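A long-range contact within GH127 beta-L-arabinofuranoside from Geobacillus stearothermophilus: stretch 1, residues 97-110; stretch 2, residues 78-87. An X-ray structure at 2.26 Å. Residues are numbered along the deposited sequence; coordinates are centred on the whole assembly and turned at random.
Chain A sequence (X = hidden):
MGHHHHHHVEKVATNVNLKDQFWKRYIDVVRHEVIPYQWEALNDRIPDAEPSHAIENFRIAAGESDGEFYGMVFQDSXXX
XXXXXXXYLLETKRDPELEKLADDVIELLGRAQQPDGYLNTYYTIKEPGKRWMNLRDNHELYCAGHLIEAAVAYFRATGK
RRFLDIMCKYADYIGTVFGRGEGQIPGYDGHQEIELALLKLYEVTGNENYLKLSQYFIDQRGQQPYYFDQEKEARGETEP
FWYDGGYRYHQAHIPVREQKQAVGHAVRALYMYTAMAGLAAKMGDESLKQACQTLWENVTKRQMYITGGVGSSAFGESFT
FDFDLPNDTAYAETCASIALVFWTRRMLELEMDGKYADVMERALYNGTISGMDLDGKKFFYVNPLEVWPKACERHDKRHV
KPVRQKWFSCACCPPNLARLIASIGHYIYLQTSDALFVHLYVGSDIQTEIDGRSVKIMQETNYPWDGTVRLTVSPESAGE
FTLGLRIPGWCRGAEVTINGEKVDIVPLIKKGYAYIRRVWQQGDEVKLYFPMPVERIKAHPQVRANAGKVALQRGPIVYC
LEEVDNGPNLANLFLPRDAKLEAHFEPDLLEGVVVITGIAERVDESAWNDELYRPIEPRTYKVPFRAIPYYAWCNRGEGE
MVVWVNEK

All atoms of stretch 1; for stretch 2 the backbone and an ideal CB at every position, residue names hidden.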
ATOM      1  N   GLU A  97      19.455  44.773   2.253  1.00 39.61           N
ATOM      2  CA  GLU A  97      18.061  44.667   2.721  1.00 46.38           C
ATOM      3  C   GLU A  97      17.759  43.354   3.328  1.00 40.65           C
ATOM      4  O   GLU A  97      17.169  43.312   4.373  1.00 33.53           O
ATOM      5  CB  GLU A  97      17.050  44.852   1.634  1.00 56.37           C
ATOM      6  CG  GLU A  97      16.995  46.304   1.291  1.00 67.36           C
ATOM      7  CD  GLU A  97      15.586  46.782   1.365  1.00 77.05           C
ATOM      8  OE1 GLU A  97      14.797  46.235   0.554  1.00 83.95           O
ATOM      9  OE2 GLU A  97      15.284  47.648   2.236  1.00 83.54           O
ATOM     10  N   LEU A  98      18.199  42.294   2.653  1.00 37.51           N
ATOM     11  CA  LEU A  98      18.047  40.957   3.172  1.00 37.94           C
ATOM     12  C   LEU A  98      18.806  40.824   4.490  1.00 36.26           C
ATOM     13  O   LEU A  98      18.284  40.350   5.466  1.00 34.09           O
ATOM     14  CB  LEU A  98      18.569  39.955   2.140  1.00 40.77           C
ATOM     15  CG  LEU A  98      18.265  38.485   2.401  1.00 39.73           C
ATOM     16  CD1 LEU A  98      16.791  38.259   2.720  1.00 38.35           C
ATOM     17  CD2 LEU A  98      18.696  37.651   1.203  1.00 38.65           C
ATOM     18  N   GLU A  99      20.029  41.336   4.522  1.00 37.61           N
ATOM     19  CA  GLU A  99      20.810  41.306   5.739  1.00 38.25           C
ATOM     20  C   GLU A  99      20.145  42.058   6.898  1.00 40.72           C
ATOM     21  O   GLU A  99      20.221  41.655   8.058  1.00 32.38           O
ATOM     22  CB  GLU A  99      22.185  41.874   5.454  1.00 41.42           C
ATOM     23  CG  GLU A  99      23.181  41.529   6.533  1.00 45.51           C
ATOM     24  CD  GLU A  99      24.632  41.562   6.056  1.00 48.53           C
ATOM     25  OE1 GLU A  99      24.880  41.357   4.840  1.00 49.24           O
ATOM     26  OE2 GLU A  99      25.514  41.781   6.918  1.00 47.57           O
ATOM     27  N   LYS A 100      19.487  43.170   6.568  1.00 40.63           N
ATOM     28  CA  LYS A 100      18.746  43.965   7.538  1.00 40.86           C
ATOM     29  C   LYS A 100      17.549  43.178   8.094  1.00 38.42           C
ATOM     30  O   LYS A 100      17.308  43.171   9.307  1.00 39.55           O
ATOM     31  CB  LYS A 100      18.317  45.284   6.855  1.00 53.56           C
ATOM     32  CG  LYS A 100      17.203  46.108   7.511  1.00 59.53           C
ATOM     33  CD  LYS A 100      17.689  46.819   8.761  1.00 64.53           C
ATOM     34  CE  LYS A 100      16.592  47.733   9.300  1.00 62.62           C
ATOM     35  NZ  LYS A 100      16.795  48.020  10.745  1.00 59.80           N
ATOM     36  N   LEU A 101      16.786  42.519   7.214  1.00 37.88           N
ATOM     37  CA  LEU A 101      15.679  41.671   7.654  1.00 37.02           C
ATOM     38  C   LEU A 101      16.195  40.653   8.655  1.00 33.73           C
ATOM     39  O   LEU A 101      15.612  40.468   9.689  1.00 34.89           O
ATOM     40  CB  LEU A 101      15.038  40.933   6.487  1.00 39.08           C
ATOM     41  CG  LEU A 101      14.305  41.784   5.471  1.00 40.35           C
ATOM     42  CD1 LEU A 101      13.792  40.891   4.336  1.00 47.43           C
ATOM     43  CD2 LEU A 101      13.140  42.546   6.098  1.00 38.83           C
ATOM     44  N   ALA A 102      17.293  39.990   8.319  1.00 31.19           N
ATOM     45  CA  ALA A 102      17.879  38.963   9.203  1.00 27.71           C
ATOM     46  C   ALA A 102      18.338  39.536  10.510  1.00 28.03           C
ATOM     47  O   ALA A 102      18.017  39.006  11.580  1.00 26.32           O
ATOM     48  CB  ALA A 102      19.037  38.279   8.502  1.00 26.67           C
ATOM     49  N   ASP A 103      19.074  40.645  10.446  1.00 29.11           N
ATOM     50  CA  ASP A 103      19.505  41.330  11.687  1.00 32.60           C
ATOM     51  C   ASP A 103      18.358  41.670  12.628  1.00 31.29           C
ATOM     52  O   ASP A 103      18.506  41.505  13.813  1.00 31.66           O
ATOM     53  CB  ASP A 103      20.370  42.571  11.364  1.00 34.06           C
ATOM     54  CG  ASP A 103      21.780  42.188  10.831  1.00 40.81           C
ATOM     55  OD1 ASP A 103      22.238  41.040  11.048  1.00 41.32           O
ATOM     56  OD2 ASP A 103      22.404  43.013  10.162  1.00 41.92           O
ATOM     57  N   ASP A 104      17.221  42.122  12.089  1.00 32.84           N
ATOM     58  CA  ASP A 104      16.077  42.513  12.893  1.00 34.01           C
ATOM     59  C   ASP A 104      15.427  41.288  13.523  1.00 31.10           C
ATOM     60  O   ASP A 104      14.984  41.341  14.665  1.00 28.63           O
ATOM     61  CB  ASP A 104      15.008  43.239  12.048  1.00 44.57           C
ATOM     62  CG  ASP A 104      15.460  44.636  11.556  1.00 50.12           C
ATOM     63  OD1 ASP A 104      16.447  45.177  12.096  1.00 52.50           O
ATOM     64  OD2 ASP A 104      14.803  45.198  10.628  1.00 57.35           O
ATOM     65  N   VAL A 105      15.325  40.200  12.760  1.00 26.19           N
ATOM     66  CA  VAL A 105      14.786  38.968  13.297  1.00 24.77           C
ATOM     67  C   VAL A 105      15.680  38.516  14.415  1.00 22.50           C
ATOM     68  O   VAL A 105      15.222  38.119  15.474  1.00 21.62           O
ATOM     69  CB  VAL A 105      14.717  37.857  12.214  1.00 28.41           C
ATOM     70  CG1 VAL A 105      14.390  36.497  12.816  1.00 28.25           C
ATOM     71  CG2 VAL A 105      13.702  38.228  11.144  1.00 29.82           C
ATOM     72  N   ILE A 106      16.979  38.614  14.199  1.00 24.47           N
ATOM     73  CA  ILE A 106      17.936  38.175  15.196  1.00 26.01           C
ATOM     74  C   ILE A 106      17.792  38.959  16.479  1.00 28.21           C
ATOM     75  O   ILE A 106      17.843  38.385  17.580  1.00 29.76           O
ATOM     76  CB  ILE A 106      19.369  38.251  14.623  1.00 28.50           C
ATOM     77  CG1 ILE A 106      19.578  37.140  13.610  1.00 28.47           C
ATOM     78  CG2 ILE A 106      20.406  38.119  15.721  1.00 30.57           C
ATOM     79  CD1 ILE A 106      20.766  37.317  12.692  1.00 29.26           C
ATOM     80  N   GLU A 107      17.584  40.275  16.371  1.00 28.38           N
ATOM     81  CA  GLU A 107      17.444  41.098  17.600  1.00 30.74           C
ATOM     82  C   GLU A 107      16.162  40.749  18.317  1.00 30.88           C
ATOM     83  O   GLU A 107      16.107  40.713  19.541  1.00 31.32           O
ATOM     84  CB  GLU A 107      17.523  42.596  17.280  1.00 36.52           C
ATOM     85  CG  GLU A 107      18.925  43.120  16.847  1.00 42.50           C
ATOM     86  CD  GLU A 107      20.066  42.859  17.859  1.00 49.18           C
ATOM     87  OE1 GLU A 107      19.816  42.831  19.095  1.00 66.31           O
ATOM     88  OE2 GLU A 107      21.235  42.702  17.442  1.00 57.33           O
ATOM     89  N   LEU A 108      15.134  40.433  17.532  1.00 32.95           N
ATOM     90  CA  LEU A 108      13.880  39.937  18.082  1.00 33.94           C
ATOM     91  C   LEU A 108      14.065  38.623  18.820  1.00 28.43           C
ATOM     92  O   LEU A 108      13.605  38.457  19.950  1.00 29.80           O
ATOM     93  CB  LEU A 108      12.842  39.790  16.984  1.00 36.07           C
ATOM     94  CG  LEU A 108      11.525  39.145  17.393  1.00 37.13           C
ATOM     95  CD1 LEU A 108      10.842  39.918  18.490  1.00 40.48           C
ATOM     96  CD2 LEU A 108      10.614  39.072  16.168  1.00 39.30           C
ATOM     97  N   LEU A 109      14.773  37.692  18.224  1.00 26.75           N
ATOM     98  CA  LEU A 109      15.093  36.478  18.972  1.00 29.52           C
ATOM     99  C   LEU A 109      15.782  36.815  20.290  1.00 28.48           C
ATOM    100  O   LEU A 109      15.429  36.253  21.332  1.00 27.80           O
ATOM    101  CB  LEU A 109      15.999  35.548  18.167  1.00 29.42           C
ATOM    102  CG  LEU A 109      15.434  35.058  16.844  1.00 30.66           C
ATOM    103  CD1 LEU A 109      16.423  34.139  16.142  1.00 31.04           C
ATOM    104  CD2 LEU A 109      14.126  34.320  17.027  1.00 34.37           C
ATOM    105  N   GLY A 110      16.794  37.701  20.227  1.00 29.29           N
ATOM    106  CA  GLY A 110      17.512  38.142  21.439  1.00 29.86           C
ATOM    107  C   GLY A 110      16.582  38.730  22.491  1.00 29.53           C
ATOM    108  O   GLY A 110      16.739  38.455  23.681  1.00 32.07           O
ATOM    109  N   UNK A  78      11.225  26.808  11.745  1.00 27.24           N
ATOM    110  CA  UNK A  78      11.016  27.387  10.395  1.00 32.09           C
ATOM    111  C   UNK A  78      11.760  28.726  10.242  1.00 26.60           C
ATOM    112  O   UNK A  78      12.331  29.013   9.208  1.00 20.85           O
ATOM    113  CB  UNK A  78       9.523  27.592  10.130  1.00 32.09           C
ATOM    114  N   UNK A  79      11.734  29.526  11.288  1.00 25.15           N
ATOM    115  CA  UNK A  79      12.436  30.787  11.258  1.00 28.16           C
ATOM    116  C   UNK A  79      13.929  30.513  11.148  1.00 26.63           C
ATOM    117  O   UNK A  79      14.644  31.181  10.397  1.00 27.93           O
ATOM    118  CB  UNK A  79      12.116  31.625  12.498  1.00 28.16           C
ATOM    119  N   UNK A  80      14.386  29.506  11.879  1.00 26.27           N
ATOM    120  CA  UNK A  80      15.782  29.131  11.884  1.00 27.67           C
ATOM    121  C   UNK A  80      16.224  28.729  10.524  1.00 24.86           C
ATOM    122  O   UNK A  80      17.276  29.147  10.047  1.00 26.29           O
ATOM    123  CB  UNK A  80      16.044  27.998  12.878  1.00 27.67           C
ATOM    124  N   UNK A  81      15.430  27.911   9.856  1.00 29.63           N
ATOM    125  CA  UNK A  81      15.848  27.399   8.548  1.00 27.68           C
ATOM    126  C   UNK A  81      15.875  28.484   7.528  1.00 24.39           C
ATOM    127  O   UNK A  81      16.720  28.454   6.607  1.00 21.21           O
ATOM    128  CB  UNK A  81      14.924  26.275   8.076  1.00 27.68           C
ATOM    129  N   UNK A  82      14.944  29.441   7.647  1.00 24.31           N
ATOM    130  CA  UNK A  82      14.935  30.563   6.704  1.00 25.87           C
ATOM    131  C   UNK A  82      16.222  31.409   6.934  1.00 24.60           C
ATOM    132  O   UNK A  82      16.942  31.736   5.970  1.00 23.21           O
ATOM    133  CB  UNK A  82      13.674  31.412   6.882  1.00 25.87           C
ATOM    134  N   UNK A  83      16.550  31.690   8.202  1.00 25.12           N
ATOM    135  CA  UNK A  83      17.809  32.435   8.504  1.00 26.40           C
ATOM    136  C   UNK A  83      19.060  31.720   7.987  1.00 26.22           C
ATOM    137  O   UNK A  83      19.957  32.340   7.429  1.00 27.81           O
ATOM    138  CB  UNK A  83      17.946  32.644  10.013  1.00 26.40           C
ATOM    139  N   UNK A  84      19.085  30.403   8.116  1.00 26.97           N
ATOM    140  CA  UNK A  84      20.228  29.641   7.681  1.00 24.96           C
ATOM    141  C   UNK A  84      20.407  29.737   6.199  1.00 24.46           C
ATOM    142  O   UNK A  84      21.529  29.953   5.692  1.00 22.35           O
ATOM    143  CB  UNK A  84      20.095  28.176   8.103  1.00 24.96           C
ATOM    144  N   UNK A  85      19.331  29.584   5.461  1.00 24.20           N
ATOM    145  CA  UNK A  85      19.439  29.758   4.007  1.00 23.78           C
ATOM    146  C   UNK A  85      19.871  31.177   3.611  1.00 22.88           C
ATOM    147  O   UNK A  85      20.628  31.369   2.657  1.00 25.06           O
ATOM    148  CB  UNK A  85      18.099  29.429   3.347  1.00 23.78           C
ATOM    149  N   UNK A  86      19.323  32.164   4.299  1.00 26.34           N
ATOM    150  CA  UNK A  86      19.638  33.569   4.002  1.00 28.68           C
ATOM    151  C   UNK A  86      21.131  33.815   4.204  1.00 28.48           C
ATOM    152  O   UNK A  86      21.768  34.394   3.352  1.00 27.93           O
ATOM    153  CB  UNK A  86      18.817  34.512   4.885  1.00 28.68           C
ATOM    154  N   UNK A  87      21.671  33.292   5.304  1.00 26.80           N
ATOM    155  CA  UNK A  87      23.129  33.275   5.536  1.00 26.79           C
ATOM    156  C   UNK A  87      23.913  32.799   4.365  1.00 29.16           C
ATOM    157  O   UNK A  87      24.864  33.473   3.914  1.00 30.15           O
ATOM    158  CB  UNK A  87      23.469  32.392   6.738  1.00 26.79           C
TER

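Both stretches are helical, and their N-to-C directions differ by 144°, so the chains run roughly antiparallel, with axes 10.6 Å apart at closest approach. Stretch 1 offers a row of apolar groups, Leu98, Leu101, Ala102, Val105 and Leu109; its charged groups lie farther off. Lys100 NZ and Asp104 OD1, 3.2 Å apart, form a salt bridge within the helix.

Position 78 finds nothing of stretch 1 near its CB. This contact leaves the choice open, and the residue is Asp78.

Position 79 points toward stretch 1, with its ideal CB 5.4 Å from Val105 CG1. That gap suits a side chain of modest reach, such as valine, isoleucine or leucine. The residue is Val79: with chi1 in the t well, its CG1 comes within 3.9 Å of Val105 CG1.

Positions 80 and 81 offer stretch 1 no contact; the CB of 80 points away and 81 is out of reach. They are Ala80 and Lys81, whose NZ is hydrogen-bonded elsewhere in the structure.

At position 82 the CB points sideways and no atom of stretch 1 lies within 5.5 Å of it. A short side chain would fall short of Leu98 and Leu101, whereas a long apolar or aromatic one could reach them. Trp82 does so: CZ2 approaches Leu98 CD1 at 4.2 Å, and CH2 lies 4.4 Å from Leu101 CB, which sits at the ring edge.

Position 83 points toward stretch 1, and the CA of position 83 is 6.6 Å from Ala102 CA. The small Ala102 side chain leaves room beside Val105 and Leu109, and no polar partner is on offer, so leucine, isoleucine or methionine would be reasonable. The deposited Leu83, with chi1 m and chi2 t, spans these neighbours: CD2 lies 3.9 Å from Ala102 CB, while CD1 lies 3.9 Å from Val105 CG1 and 4.1 Å from Leu109 CD1. It has the largest area covered by stretch 1 of any residue in its helix.

Positions 84 and 85 are out of reach, so stretch 1 sets no preference. They are Glu84 and Ala85.

Position 86 points toward stretch 1, its ideal CB 4.7 Å from Leu98 CG and 5.2 Å from Ala102 CB. With so little distance to cover, a compact apolar side chain such as valine or alanine is favoured. Val86 places CG1 3.9 Å from Leu98 CG and 4.3 Å from Ala102 CB.

Position 87 points away and is unconstrained here; it is Ala87. No hydrogen bond crosses between the helices, so their contact rests on apolar packing.

Stretch 2 (78-87) DVAKWLEAVA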
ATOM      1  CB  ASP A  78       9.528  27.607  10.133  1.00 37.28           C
ATOM      2  CG  ASP A  78       8.810  26.311   9.818  1.00 43.68           C
ATOM      3  OD1 ASP A  78       9.449  25.408   9.219  1.00 47.48           O
ATOM      4  OD2 ASP A  78       7.589  26.232  10.091  1.00 48.08           O
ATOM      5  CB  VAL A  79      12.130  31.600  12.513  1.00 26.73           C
ATOM      6  CG1 VAL A  79      12.909  32.896  12.506  1.00 28.63           C
ATOM      7  CG2 VAL A  79      10.657  31.909  12.571  1.00 32.61           C
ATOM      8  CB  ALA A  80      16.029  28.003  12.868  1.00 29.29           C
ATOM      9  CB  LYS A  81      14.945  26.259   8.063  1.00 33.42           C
ATOM     10  CG  LYS A  81      15.085  24.977   8.881  1.00 37.62           C
ATOM     11  CD  LYS A  81      13.908  24.035   8.591  1.00 42.69           C
ATOM     12  CE  LYS A  81      14.029  22.743   9.357  1.00 46.79           C
ATOM     13  NZ  LYS A  81      12.739  22.019   9.278  1.00 51.70           N
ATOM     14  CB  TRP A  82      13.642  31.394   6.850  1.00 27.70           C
ATOM     15  CG  TRP A  82      13.507  32.564   5.932  1.00 31.02           C
ATOM     16  CD1 TRP A  82      12.932  32.574   4.691  1.00 34.86           C
ATOM     17  CD2 TRP A  82      13.983  33.894   6.155  1.00 31.84           C
ATOM     18  NE1 TRP A  82      13.035  33.825   4.138  1.00 35.59           N
ATOM     19  CE2 TRP A  82      13.651  34.653   5.024  1.00 33.28           C
ATOM     20  CE3 TRP A  82      14.628  34.523   7.211  1.00 32.22           C
ATOM     21  CZ2 TRP A  82      13.964  36.006   4.913  1.00 35.67           C
ATOM     22  CZ3 TRP A  82      14.910  35.882   7.108  1.00 34.36           C
ATOM     23  CH2 TRP A  82      14.581  36.599   5.969  1.00 31.73           C
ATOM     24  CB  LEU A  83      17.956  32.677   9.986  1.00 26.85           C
ATOM     25  CG  LEU A  83      16.977  33.723  10.565  1.00 25.83           C
ATOM     26  CD1 LEU A  83      16.986  33.669  12.072  1.00 25.48           C
ATOM     27  CD2 LEU A  83      17.328  35.111  10.091  1.00 27.55           C
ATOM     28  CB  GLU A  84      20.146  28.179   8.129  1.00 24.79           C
ATOM     29  CG  GLU A  84      21.464  27.437   7.850  1.00 28.16           C
ATOM     30  CD  GLU A  84      21.411  25.920   8.047  1.00 29.65           C
ATOM     31  OE1 GLU A  84      20.481  25.440   8.704  1.00 30.56           O
ATOM     32  OE2 GLU A  84      22.335  25.220   7.560  1.00 32.24           O
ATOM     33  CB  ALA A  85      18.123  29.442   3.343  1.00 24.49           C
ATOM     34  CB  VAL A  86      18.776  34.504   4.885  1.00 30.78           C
ATOM     35  CG1 VAL A  86      19.394  35.877   5.000  1.00 31.88           C
ATOM     36  CG2 VAL A  86      17.365  34.620   4.328  1.00 32.28           C
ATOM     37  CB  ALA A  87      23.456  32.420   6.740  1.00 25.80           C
TER
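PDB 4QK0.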